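Local coordinates for protein omega transaminase (PDB 5LHA) that probably transfers amino groups between amines or amino acids and keto acids, as a pyridoxal phosphate-dependent fold type I aminotransferase, at residues Ala40-Thr48 and Val65-Ser73; Leu402-Ala413 and Arg424-Leu432. All blocks are in the same frame, centred on the assembly; numbering follows the deposited sequence.

Contact 1 (Ala40-Thr48 and Val65-Ser73); sequences ARGDGNYIT and VNIGHNRAS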
ATOM      1  N   ALA A  40       1.275  33.725  29.377  1.00 33.06           N
ATOM      2  CA  ALA A  40       0.464  33.593  30.579  1.00 34.11           C
ATOM      3  C   ALA A  40      -0.997  33.954  30.370  1.00 37.37           C
ATOM      4  O   ALA A  40      -1.883  33.233  30.839  1.00 39.76           O
ATOM      5  CB  ALA A  40       1.031  34.468  31.698  1.00 33.97           C
ATOM      6  N   ARG A  41      -1.277  35.053  29.678  1.00 37.05           N
ATOM      7  CA  ARG A  41      -2.624  35.597  29.657  1.00 35.97           C
ATOM      8  C   ARG A  41      -2.897  36.179  28.272  1.00 31.95           C
ATOM      9  O   ARG A  41      -1.978  36.594  27.564  1.00 28.62           O
ATOM     10  CB  ARG A  41      -2.767  36.662  30.759  1.00 39.31           C
ATOM     11  CG  ARG A  41      -2.729  36.070  32.175  1.00 42.83           C
ATOM     12  CD  ARG A  41      -2.830  37.125  33.258  1.00 47.65           C
ATOM     13  NE  ARG A  41      -4.142  37.760  33.297  1.00 51.10           N
ATOM     14  CZ  ARG A  41      -5.191  37.255  33.939  1.00 52.64           C
ATOM     15  NH1 ARG A  41      -5.080  36.116  34.611  1.00 53.13           N
ATOM     16  NH2 ARG A  41      -6.348  37.899  33.924  1.00 53.20           N
ATOM     17  N   GLY A  42      -4.161  36.187  27.896  1.00 31.24           N
ATOM     18  CA  GLY A  42      -4.584  36.801  26.649  1.00 33.17           C
ATOM     19  C   GLY A  42      -5.834  37.623  26.860  1.00 35.74           C
ATOM     20  O   GLY A  42      -6.738  37.222  27.591  1.00 37.71           O
ATOM     21  N   ASP A  43      -5.876  38.785  26.215  1.00 34.76           N
ATOM     22  CA  ASP A  43      -7.063  39.626  26.293  1.00 34.53           C
ATOM     23  C   ASP A  43      -7.164  40.465  25.025  1.00 32.47           C
ATOM     24  O   ASP A  43      -6.201  41.140  24.651  1.00 32.50           O
ATOM     25  CB  ASP A  43      -6.989  40.511  27.543  1.00 38.13           C
ATOM     26  CG  ASP A  43      -8.275  41.226  27.837  1.00 40.47           C
ATOM     27  OD1 ASP A  43      -9.117  40.658  28.566  1.00 41.08           O
ATOM     28  OD2 ASP A  43      -8.454  42.345  27.331  1.00 42.30           O
ATOM     29  N   GLY A  44      -8.319  40.418  24.367  1.00 30.00           N
ATOM     30  CA  GLY A  44      -8.456  41.132  23.111  1.00 28.38           C
ATOM     31  C   GLY A  44      -7.554  40.496  22.070  1.00 27.92           C
ATOM     32  O   GLY A  44      -7.580  39.279  21.864  1.00 26.60           O
ATOM     33  N   ASN A  45      -6.748  41.319  21.398  1.00 26.40           N
ATOM     34  CA  ASN A  45      -5.766  40.844  20.432  1.00 24.41           C
ATOM     35  C   ASN A  45      -4.343  40.912  20.989  1.00 25.44           C
ATOM     36  O   ASN A  45      -3.372  40.910  20.220  1.00 25.48           O
ATOM     37  CB  ASN A  45      -5.881  41.620  19.114  1.00 23.77           C
ATOM     38  CG  ASN A  45      -7.234  41.417  18.418  1.00 23.38           C
ATOM     39  OD1 ASN A  45      -7.961  40.480  18.726  1.00 24.40           O
ATOM     40  ND2 ASN A  45      -7.561  42.291  17.472  1.00 22.61           N
ATOM     41  N   TYR A  46      -4.197  40.944  22.316  1.00 26.06           N
ATOM     42  CA  TYR A  46      -2.899  41.038  22.969  1.00 28.31           C
ATOM     43  C   TYR A  46      -2.686  39.831  23.873  1.00 30.14           C
ATOM     44  O   TYR A  46      -3.641  39.253  24.398  1.00 29.30           O
ATOM     45  CB  TYR A  46      -2.770  42.334  23.795  1.00 29.98           C
ATOM     46  CG  TYR A  46      -2.600  43.583  22.959  1.00 31.13           C
ATOM     47  CD1 TYR A  46      -3.698  44.227  22.404  1.00 31.88           C
ATOM     48  CD2 TYR A  46      -1.338  44.116  22.721  1.00 31.71           C
ATOM     49  CE1 TYR A  46      -3.542  45.368  21.631  1.00 33.49           C
ATOM     50  CE2 TYR A  46      -1.171  45.251  21.950  1.00 33.79           C
ATOM     51  CZ  TYR A  46      -2.277  45.881  21.407  1.00 34.97           C
ATOM     52  OH  TYR A  46      -2.105  47.020  20.638  1.00 36.38           O
ATOM     53  N   ILE A  47      -1.418  39.427  24.014  1.00 32.47           N
ATOM     54  CA  ILE A  47      -1.025  38.369  24.939  1.00 31.19           C
ATOM     55  C   ILE A  47       0.180  38.842  25.746  1.00 29.95           C
ATOM     56  O   ILE A  47       0.951  39.705  25.318  1.00 29.43           O
ATOM     57  CB  ILE A  47      -0.705  37.033  24.227  1.00 29.41           C
ATOM     58  CG1 ILE A  47       0.461  37.211  23.258  1.00 30.45           C
ATOM     59  CG2 ILE A  47      -1.932  36.527  23.494  1.00 30.76           C
ATOM     60  CD1 ILE A  47       0.653  36.079  22.286  1.00 29.97           C
ATOM     61  N   THR A  48       0.335  38.250  26.928  1.00 28.76           N
ATOM     62  CA  THR A  48       1.380  38.620  27.873  1.00 29.74           C
ATOM     63  C   THR A  48       2.073  37.357  28.368  1.00 30.16           C
ATOM     64  O   THR A  48       1.404  36.385  28.734  1.00 29.58           O
ATOM     65  CB  THR A  48       0.784  39.421  29.033  1.00 30.38           C
ATOM     66  OG1 THR A  48      -0.077  40.435  28.505  1.00 32.49           O
ATOM     67  CG2 THR A  48       1.874  40.093  29.874  1.00 30.24           C
ATOM     68  N   VAL A  65      -7.798  32.365  16.921  1.00 23.08           N
ATOM     69  CA  VAL A  65      -8.442  33.209  17.926  1.00 22.72           C
ATOM     70  C   VAL A  65      -8.967  34.440  17.200  1.00 22.27           C
ATOM     71  O   VAL A  65      -8.485  35.558  17.409  1.00 23.46           O
ATOM     72  CB  VAL A  65      -7.467  33.563  19.066  1.00 22.32           C
ATOM     73  CG1 VAL A  65      -8.191  34.269  20.208  1.00 20.15           C
ATOM     74  CG2 VAL A  65      -6.774  32.316  19.574  1.00 21.32           C
ATOM     75  N   ASN A  66      -9.970  34.230  16.345  1.00 21.61           N
ATOM     76  CA  ASN A  66     -10.376  35.215  15.348  1.00 24.85           C
ATOM     77  C   ASN A  66     -11.278  36.301  15.909  1.00 28.71           C
ATOM     78  O   ASN A  66     -11.432  37.350  15.271  1.00 29.33           O
ATOM     79  CB  ASN A  66     -11.066  34.513  14.180  1.00 25.24           C
ATOM     80  CG  ASN A  66     -10.113  33.625  13.395  1.00 24.90           C
ATOM     81  OD1 ASN A  66      -8.929  33.522  13.725  1.00 24.86           O
ATOM     82  ND2 ASN A  66     -10.621  32.981  12.358  1.00 18.55           N
ATOM     83  N   ILE A  67     -11.914  36.061  17.058  1.00 29.41           N
ATOM     84  CA  ILE A  67     -12.712  37.081  17.727  1.00 29.20           C
ATOM     85  C   ILE A  67     -11.961  37.766  18.858  1.00 30.87           C
ATOM     86  O   ILE A  67     -12.539  38.627  19.536  1.00 34.45           O
ATOM     87  CB  ILE A  67     -14.029  36.497  18.263  1.00 26.50           C
ATOM     88  CG1 ILE A  67     -13.736  35.528  19.413  1.00 23.31           C
ATOM     89  CG2 ILE A  67     -14.797  35.839  17.128  1.00 28.09           C
ATOM     90  CD1 ILE A  67     -14.966  34.945  20.064  1.00 21.37           C
ATOM     91  N   GLY A  68     -10.720  37.374  19.120  1.00 30.80           N
ATOM     92  CA  GLY A  68      -9.950  37.929  20.213  1.00 31.73           C
ATOM     93  C   GLY A  68     -10.042  37.097  21.483  1.00 31.13           C
ATOM     94  O   GLY A  68     -10.960  36.306  21.686  1.00 32.10           O
ATOM     95  N   HIS A  69      -9.076  37.306  22.368  1.00 30.53           N
ATOM     96  CA  HIS A  69      -9.072  36.569  23.621  1.00 32.45           C
ATOM     97  C   HIS A  69     -10.103  37.142  24.589  1.00 35.52           C
ATOM     98  O   HIS A  69     -10.449  38.326  24.537  1.00 37.36           O
ATOM     99  CB  HIS A  69      -7.692  36.611  24.283  1.00 30.39           C
ATOM    100  CG  HIS A  69      -6.595  36.021  23.457  1.00 27.76           C
ATOM    101  ND1 HIS A  69      -6.296  34.676  23.475  1.00 26.96           N
ATOM    102  CD2 HIS A  69      -5.691  36.597  22.629  1.00 27.21           C
ATOM    103  CE1 HIS A  69      -5.277  34.442  22.665  1.00 27.13           C
ATOM    104  NE2 HIS A  69      -4.889  35.591  22.143  1.00 27.71           N
ATOM    105  N   ASN A  70     -10.616  36.271  25.459  1.00 35.46           N
ATOM    106  CA  ASN A  70     -11.368  36.680  26.652  1.00 32.45           C
ATOM    107  C   ASN A  70     -12.682  37.397  26.317  1.00 31.13           C
ATOM    108  O   ASN A  70     -13.076  38.349  26.994  1.00 30.88           O
ATOM    109  CB  ASN A  70     -10.501  37.540  27.570  1.00 31.56           C
ATOM    110  CG  ASN A  70     -10.859  37.376  29.032  1.00 31.19           C
ATOM    111  OD1 ASN A  70     -11.491  36.400  29.423  1.00 31.37           O
ATOM    112  ND2 ASN A  70     -10.428  38.321  29.854  1.00 32.56           N
ATOM    113  N   ARG A  71     -13.372  36.942  25.271  1.00 29.79           N
ATOM    114  CA  ARG A  71     -14.700  37.472  24.953  1.00 30.89           C
ATOM    115  C   ARG A  71     -15.721  36.970  25.976  1.00 29.25           C
ATOM    116  O   ARG A  71     -15.894  35.757  26.144  1.00 27.12           O
ATOM    117  CB  ARG A  71     -15.116  37.067  23.540  1.00 32.96           C
ATOM    118  CG  ARG A  71     -14.276  37.688  22.421  1.00 34.42           C
ATOM    119  CD  ARG A  71     -14.380  39.216  22.396  1.00 36.74           C
ATOM    120  NE  ARG A  71     -15.708  39.700  22.025  1.00 37.46           N
ATOM    121  CZ  ARG A  71     -16.065  40.055  20.791  1.00 37.50           C
ATOM    122  NH1 ARG A  71     -15.196  39.985  19.789  1.00 37.97           N
ATOM    123  NH2 ARG A  71     -17.298  40.483  20.557  1.00 36.12           N
ATOM    124  N   ALA A  72     -16.403  37.907  26.656  1.00 29.62           N
ATOM    125  CA  ALA A  72     -17.278  37.543  27.771  1.00 26.47           C
ATOM    126  C   ALA A  72     -18.436  36.660  27.316  1.00 24.83           C
ATOM    127  O   ALA A  72     -18.720  35.629  27.935  1.00 24.23           O
ATOM    128  CB  ALA A  72     -17.795  38.805  28.463  1.00 26.29           C
ATOM    129  N   SER A  73     -19.113  37.045  26.232  1.00 25.91           N
ATOM    130  CA  SER A  73     -20.280  36.295  25.756  1.00 27.02           C
ATOM    131  C   SER A  73     -19.958  34.820  25.495  1.00 27.43           C
ATOM    132  O   SER A  73     -20.773  33.937  25.792  1.00 27.74           O
ATOM    133  CB  SER A  73     -20.832  36.957  24.491  1.00 28.73           C
ATOM    134  OG  SER A  73     -19.883  36.922  23.440  1.00 30.06           O
TER

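Contact 2 (Leu402-Ala413 and Arg424-Leu432); sequences LDPAAGQPSRIA and RPIGNKIIL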
ATOM      1  N   LEU A 402      15.649  31.301   1.882  1.00 37.21           N
ATOM      2  CA  LEU A 402      16.582  31.220   2.997  1.00 38.67           C
ATOM      3  C   LEU A 402      16.538  29.823   3.601  1.00 40.04           C
ATOM      4  O   LEU A 402      15.480  29.190   3.660  1.00 42.34           O
ATOM      5  CB  LEU A 402      16.215  32.241   4.080  1.00 39.95           C
ATOM      6  CG  LEU A 402      16.692  33.698   4.109  1.00 43.45           C
ATOM      7  CD1 LEU A 402      16.262  34.360   5.417  1.00 43.75           C
ATOM      8  CD2 LEU A 402      18.198  33.799   3.949  1.00 44.54           C
ATOM      9  N   ASP A 403      17.681  29.342   4.065  1.00 38.51           N
ATOM     10  CA  ASP A 403      17.687  28.079   4.793  1.00 37.13           C
ATOM     11  C   ASP A 403      17.345  28.349   6.252  1.00 35.49           C
ATOM     12  O   ASP A 403      18.072  29.097   6.921  1.00 34.23           O
ATOM     13  CB  ASP A 403      19.032  27.378   4.702  1.00 36.15           C
ATOM     14  CG  ASP A 403      18.947  25.904   5.080  1.00 32.79           C
ATOM     15  OD1 ASP A 403      18.211  25.568   6.028  1.00 31.14           O
ATOM     16  OD2 ASP A 403      19.648  25.081   4.456  1.00 31.11           O
ATOM     17  N   PRO A 404      16.279  27.753   6.786  1.00 34.33           N
ATOM     18  CA  PRO A 404      15.935  27.991   8.196  1.00 35.16           C
ATOM     19  C   PRO A 404      17.020  27.542   9.150  1.00 36.79           C
ATOM     20  O   PRO A 404      17.127  28.092  10.254  1.00 39.20           O
ATOM     21  CB  PRO A 404      14.638  27.189   8.394  1.00 33.70           C
ATOM     22  CG  PRO A 404      14.166  26.810   7.035  1.00 33.27           C
ATOM     23  CD  PRO A 404      15.318  26.880   6.096  1.00 34.24           C
ATOM     24  N   ALA A 405      17.821  26.543   8.769  1.00 33.68           N
ATOM     25  CA  ALA A 405      18.879  26.077   9.654  1.00 30.76           C
ATOM     26  C   ALA A 405      19.904  27.162   9.960  1.00 28.00           C
ATOM     27  O   ALA A 405      20.572  27.088  10.994  1.00 27.22           O
ATOM     28  CB  ALA A 405      19.568  24.856   9.049  1.00 30.35           C
ATOM     29  N   ALA A 406      20.045  28.169   9.096  1.00 26.28           N
ATOM     30  CA  ALA A 406      20.892  29.308   9.430  1.00 27.48           C
ATOM     31  C   ALA A 406      20.287  30.167  10.537  1.00 29.47           C
ATOM     32  O   ALA A 406      21.016  30.932  11.185  1.00 30.55           O
ATOM     33  CB  ALA A 406      21.152  30.154   8.183  1.00 27.08           C
ATOM     34  N   GLY A 407      18.975  30.067  10.758  1.00 28.57           N
ATOM     35  CA  GLY A 407      18.328  30.701  11.889  1.00 27.62           C
ATOM     36  C   GLY A 407      17.954  32.156  11.717  1.00 27.29           C
ATOM     37  O   GLY A 407      17.447  32.760  12.672  1.00 26.60           O
ATOM     38  N   GLN A 408      18.141  32.728  10.532  1.00 28.38           N
ATOM     39  CA  GLN A 408      17.808  34.134  10.321  1.00 30.42           C
ATOM     40  C   GLN A 408      16.307  34.431  10.422  1.00 31.90           C
ATOM     41  O   GLN A 408      15.940  35.460  11.005  1.00 32.22           O
ATOM     42  CB  GLN A 408      18.340  34.627   8.972  1.00 29.22           C
ATOM     43  CG  GLN A 408      18.118  36.122   8.773  1.00 30.07           C
ATOM     44  CD  GLN A 408      18.783  36.681   7.534  1.00 31.39           C
ATOM     45  OE1 GLN A 408      19.181  35.938   6.631  1.00 33.05           O
ATOM     46  NE2 GLN A 408      18.876  38.004   7.469  1.00 31.58           N
ATOM     47  N   PRO A 409      15.411  33.600   9.865  1.00 33.26           N
ATOM     48  CA  PRO A 409      13.974  33.902  10.008  1.00 33.94           C
ATOM     49  C   PRO A 409      13.468  33.958  11.441  1.00 35.24           C
ATOM     50  O   PRO A 409      12.644  34.824  11.757  1.00 33.41           O
ATOM     51  CB  PRO A 409      13.305  32.758   9.236  1.00 33.75           C
ATOM     52  CG  PRO A 409      14.303  32.344   8.251  1.00 34.40           C
ATOM     53  CD  PRO A 409      15.625  32.472   8.937  1.00 33.84           C
ATOM     54  N   SER A 410      13.906  33.055  12.321  1.00 37.22           N
ATOM     55  CA  SER A 410      13.460  33.159  13.707  1.00 37.05           C
ATOM     56  C   SER A 410      14.080  34.358  14.411  1.00 36.44           C
ATOM     57  O   SER A 410      13.460  34.924  15.319  1.00 36.57           O
ATOM     58  CB  SER A 410      13.770  31.883  14.486  1.00 37.38           C
ATOM     59  OG  SER A 410      13.257  31.993  15.809  1.00 38.00           O
ATOM     60  N   ARG A 411      15.300  34.749  14.025  1.00 36.68           N
ATOM     61  CA  ARG A 411      15.915  35.924  14.636  1.00 36.94           C
ATOM     62  C   ARG A 411      15.119  37.181  14.321  1.00 35.01           C
ATOM     63  O   ARG A 411      14.919  38.035  15.195  1.00 32.90           O
ATOM     64  CB  ARG A 411      17.362  36.080  14.169  1.00 38.76           C
ATOM     65  CG  ARG A 411      18.330  35.135  14.845  1.00 41.45           C
ATOM     66  CD  ARG A 411      19.766  35.580  14.665  1.00 45.24           C
ATOM     67  NE  ARG A 411      20.127  35.825  13.268  1.00 48.43           N
ATOM     68  CZ  ARG A 411      20.611  34.900  12.441  1.00 48.92           C
ATOM     69  NH1 ARG A 411      20.783  33.654  12.860  1.00 48.58           N
ATOM     70  NH2 ARG A 411      20.926  35.223  11.191  1.00 49.24           N
ATOM     71  N   ILE A 412      14.671  37.314  13.070  1.00 34.19           N
ATOM     72  CA  ILE A 412      13.775  38.407  12.707  1.00 35.05           C
ATOM     73  C   ILE A 412      12.498  38.330  13.533  1.00 39.20           C
ATOM     74  O   ILE A 412      12.009  39.343  14.048  1.00 38.31           O
ATOM     75  CB  ILE A 412      13.492  38.370  11.194  1.00 32.61           C
ATOM     76  CG1 ILE A 412      14.754  38.750  10.420  1.00 31.71           C
ATOM     77  CG2 ILE A 412      12.338  39.278  10.835  1.00 32.19           C
ATOM     78  CD1 ILE A 412      14.758  38.276   8.977  1.00 31.52           C
ATOM     79  N   ALA A 413      11.956  37.122  13.693  1.00 45.21           N
ATOM     80  CA  ALA A 413      10.756  36.940  14.496  1.00 52.32           C
ATOM     81  C   ALA A 413      10.975  37.391  15.934  1.00 62.92           C
ATOM     82  O   ALA A 413      10.120  38.072  16.512  1.00 67.48           O
ATOM     83  CB  ALA A 413      10.322  35.477  14.458  1.00 50.78           C
ATOM     84  N   ARG A 424       5.077  34.593  13.155  1.00 33.76           N
ATOM     85  CA  ARG A 424       5.352  33.157  13.067  1.00 35.55           C
ATOM     86  C   ARG A 424       6.309  32.794  11.936  1.00 36.63           C
ATOM     87  O   ARG A 424       5.944  32.922  10.752  1.00 34.67           O
ATOM     88  CB  ARG A 424       4.032  32.404  12.899  1.00 36.44           C
ATOM     89  CG  ARG A 424       4.130  30.898  13.047  1.00 37.89           C
ATOM     90  CD  ARG A 424       2.835  30.233  12.613  1.00 38.58           C
ATOM     91  NE  ARG A 424       2.960  28.779  12.517  1.00 39.80           N
ATOM     92  CZ  ARG A 424       2.019  27.975  12.025  1.00 39.48           C
ATOM     93  NH1 ARG A 424       0.874  28.478  11.571  1.00 38.17           N
ATOM     94  NH2 ARG A 424       2.230  26.666  11.968  1.00 39.75           N
ATOM     95  N   PRO A 425       7.524  32.329  12.234  1.00 38.61           N
ATOM     96  CA  PRO A 425       8.384  31.785  11.177  1.00 38.24           C
ATOM     97  C   PRO A 425       8.030  30.332  10.886  1.00 36.73           C
ATOM     98  O   PRO A 425       7.898  29.513  11.800  1.00 35.21           O
ATOM     99  CB  PRO A 425       9.798  31.915  11.762  1.00 39.67           C
ATOM    100  CG  PRO A 425       9.605  31.850  13.228  1.00 39.75           C
ATOM    101  CD  PRO A 425       8.244  32.463  13.515  1.00 39.85           C
ATOM    102  N   ILE A 426       7.809  30.040   9.605  1.00 36.96           N
ATOM    103  CA  ILE A 426       7.695  28.683   9.082  1.00 36.19           C
ATOM    104  C   ILE A 426       8.663  28.580   7.914  1.00 37.77           C
ATOM    105  O   ILE A 426       8.432  29.186   6.859  1.00 39.38           O
ATOM    106  CB  ILE A 426       6.272  28.343   8.624  1.00 34.64           C
ATOM    107  CG1 ILE A 426       5.260  28.618   9.726  1.00 33.75           C
ATOM    108  CG2 ILE A 426       6.192  26.895   8.204  1.00 33.94           C
ATOM    109  CD1 ILE A 426       3.851  28.436   9.266  1.00 34.44           C
ATOM    110  N   GLY A 427       9.726  27.804   8.084  1.00 37.39           N
ATOM    111  CA  GLY A 427      10.743  27.724   7.047  1.00 36.57           C
ATOM    112  C   GLY A 427      11.374  29.086   6.799  1.00 35.09           C
ATOM    113  O   GLY A 427      11.895  29.736   7.715  1.00 34.76           O
ATOM    114  N   ASN A 428      11.288  29.563   5.557  1.00 33.79           N
ATOM    115  CA  ASN A 428      11.898  30.829   5.175  1.00 32.69           C
ATOM    116  C   ASN A 428      10.885  31.963   5.115  1.00 31.13           C
ATOM    117  O   ASN A 428      11.198  33.036   4.588  1.00 30.07           O
ATOM    118  CB  ASN A 428      12.595  30.691   3.823  1.00 32.60           C
ATOM    119  CG  ASN A 428      11.615  30.606   2.674  1.00 35.03           C
ATOM    120  OD1 ASN A 428      10.818  29.676   2.588  1.00 37.07           O
ATOM    121  ND2 ASN A 428      11.678  31.579   1.776  1.00 35.81           N
ATOM    122  N   LYS A 429       9.691  31.756   5.669  1.00 30.04           N
ATOM    123  CA  LYS A 429       8.580  32.681   5.514  1.00 31.67           C
ATOM    124  C   LYS A 429       8.041  33.097   6.876  1.00 31.89           C
ATOM    125  O   LYS A 429       7.862  32.258   7.767  1.00 31.48           O
ATOM    126  CB  LYS A 429       7.457  32.030   4.694  1.00 31.72           C
ATOM    127  CG  LYS A 429       7.948  31.297   3.450  1.00 32.88           C
ATOM    128  CD  LYS A 429       6.811  30.628   2.696  1.00 31.29           C
ATOM    129  CE  LYS A 429       7.335  29.861   1.494  1.00 32.26           C
ATOM    130  NZ  LYS A 429       8.340  28.832   1.904  1.00 31.86           N
ATOM    131  N   ILE A 430       7.768  34.392   7.029  1.00 31.63           N
ATOM    132  CA  ILE A 430       7.118  34.924   8.225  1.00 30.26           C
ATOM    133  C   ILE A 430       5.621  34.983   7.957  1.00 27.00           C
ATOM    134  O   ILE A 430       5.178  35.618   6.992  1.00 23.80           O
ATOM    135  CB  ILE A 430       7.654  36.316   8.600  1.00 31.82           C
ATOM    136  CG1 ILE A 430       9.183  36.364   8.636  1.00 33.03           C
ATOM    137  CG2 ILE A 430       7.096  36.742   9.951  1.00 32.90           C
ATOM    138  CD1 ILE A 430       9.792  35.749   9.879  1.00 33.60           C
ATOM    139  N   ILE A 431       4.838  34.317   8.806  1.00 26.90           N
ATOM    140  CA  ILE A 431       3.385  34.288   8.678  1.00 26.14           C
ATOM    141  C   ILE A 431       2.779  35.336   9.605  1.00 27.07           C
ATOM    142  O   ILE A 431       3.118  35.399  10.795  1.00 25.17           O
ATOM    143  CB  ILE A 431       2.817  32.890   8.991  1.00 24.05           C
ATOM    144  CG1 ILE A 431       3.395  31.829   8.048  1.00 24.67           C
ATOM    145  CG2 ILE A 431       1.300  32.904   8.957  1.00 22.85           C
ATOM    146  CD1 ILE A 431       3.436  32.230   6.597  1.00 23.69           C
ATOM    147  N   LEU A 432       1.867  36.141   9.060  1.00 28.11           N
ATOM    148  CA  LEU A 432       1.027  37.070   9.806  1.00 28.23           C
ATOM    149  C   LEU A 432      -0.403  36.543   9.762  1.00 26.61           C
ATOM    150  O   LEU A 432      -0.948  36.342   8.678  1.00 25.71           O
ATOM    151  CB  LEU A 432       1.096  38.468   9.189  1.00 29.20           C
ATOM    152  CG  LEU A 432       2.485  38.991   8.806  1.00 28.79           C
ATOM    153  CD1 LEU A 432       2.429  40.420   8.285  1.00 28.56           C
ATOM    154  CD2 LEU A 432       3.462  38.879   9.961  1.00 28.87           C
TER

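Contact 1 (Ala40-Thr48 and Val65-Ser73)
Gly68 lies against the type II' turn Asp43-Tyr46, the tip of the hairpin of strands 37-43 and 46-49 at one margin of a seven-stranded sheet: its CA is 3.2 Å from Gly44 O and 3.6 Å from Asn45 OD1. A side chain here would be cramped against both oxygens, and the backbone angles alone call for glycine. Next comes His69, which makes a single antiparallel bridge with Gly44. His69 N donates to Gly44 O, at a modelled length that is doubtfully short, and Gly44 N donates to His69 O at 3.0 Å.

The imidazole then reaches in beside the hairpin. With CG anti to the carbonyl carbon (chi1 -60°), the ring slides between Gly42 CA, whose C-H rests on one face 4.2 Å from the centroid, and Val65 CG1 over the opposite face. Ile47 CG2 meets His69 NE2 obliquely at 3.4 Å, and the same nitrogen is hydrogen-bonded to Asp57. Gly42 has to be bare, since a CB would run into the ring. Were the ring cut back to the methyl of an alanine, Asp57 would probably lose this partner and a gap would open between Val65 and Gly42.

Asn70 adds a side-chain bond: ND2 gives Asp43 OD1 a nearly straight 3.0 Å hydrogen bond (171°), with that oxygen in the amide plane although carboxylate and amide are turned 75° apart, while OD1 of Asn70 is hydrogen-bonded to Lys75.

Tyr87 and Tyr88 of the second subunit pack close by on His69 and Ile47. With Asp57 bonded to NE2, the buried imidazole would probably favour a proton there, and backbone and side-chain polar bonds, more than greasy packing, join the hairpin to the run into helix 72-85.

Contact 2 (Leu402-Ala413 and Arg424-Leu432)
Pro425 is one bump on the strand side. Its ring sits in a shallow hollow along helix 408-418, where CG lies 4.1 Å from Ser410 CA and CD lies 3.8 Å from the methyl CB of Ala413, one turn further on. Pro409 closes the near wall of that hollow, its CB 4.4 Å from Pro425 CB.

Ile430 fills the next place. Its CG1 starts anti to the carbonyl carbon, and a second bend (chi2 -77°) folds CD1 over the helix, bringing it 3.5 Å from Pro409 O and into looser touch with Ile412 CG2. Ile412 in turn leans on helix 440-457.

This is a helix lying on a beta-sheet, as in the small domain of fold type I aminotransferases. Helix 408-418 runs into strand 421-426, which turns back as strand 429-432, and the short axes of 408-413 and 424-426 run antiparallel (174°) at 8.0 Å.

At the hairpin end the bumps come from the other side. Two proline rings close on Gly427 in the type II' turn: Pro404 sets its CG 3.5 Å from the bare CA, and Pro409 brings its CG to 3.6 Å from Gly427 O, with its CB nearly as near. Gly427 has a positive phi that itself favours glycine.

Beyond it Asn428 presses CB to within 3.3 Å of Leu402 O. Its CG stands between the backbone N and the carbonyl carbon (chi1 73°), a turn that takes ND2 to Leu392 O on neighbouring strand 387-393, while OD1 takes the ammonium of Lys429. Leu402, backbone-bonded to Leu392 as well, sets its CB alongside Asn428 CB.

Both contacts reach the same seven-stranded sheet and are partly buried, but at different places: their centres are 25 Å apart and their nearest atoms about 10 Å. Contact 1 uses the hairpin 37-43/46-49, toward one margin of the sheet and beside the second subunit; contact 2 uses the hairpin 421-426/429-432, further in and covered by helix 408-418. Each hairpin closes with a type II' turn, and helix 440-457 touches residues of both. Their chemistry differs. Contact 1 is polar, joined by backbone and side-chain hydrogen bonds around an imidazole; contact 2 has no hydrogen bond across it and relies on van der Waals packing of proline, alanine and isoleucine, and of the Gly427-Asn428 turn.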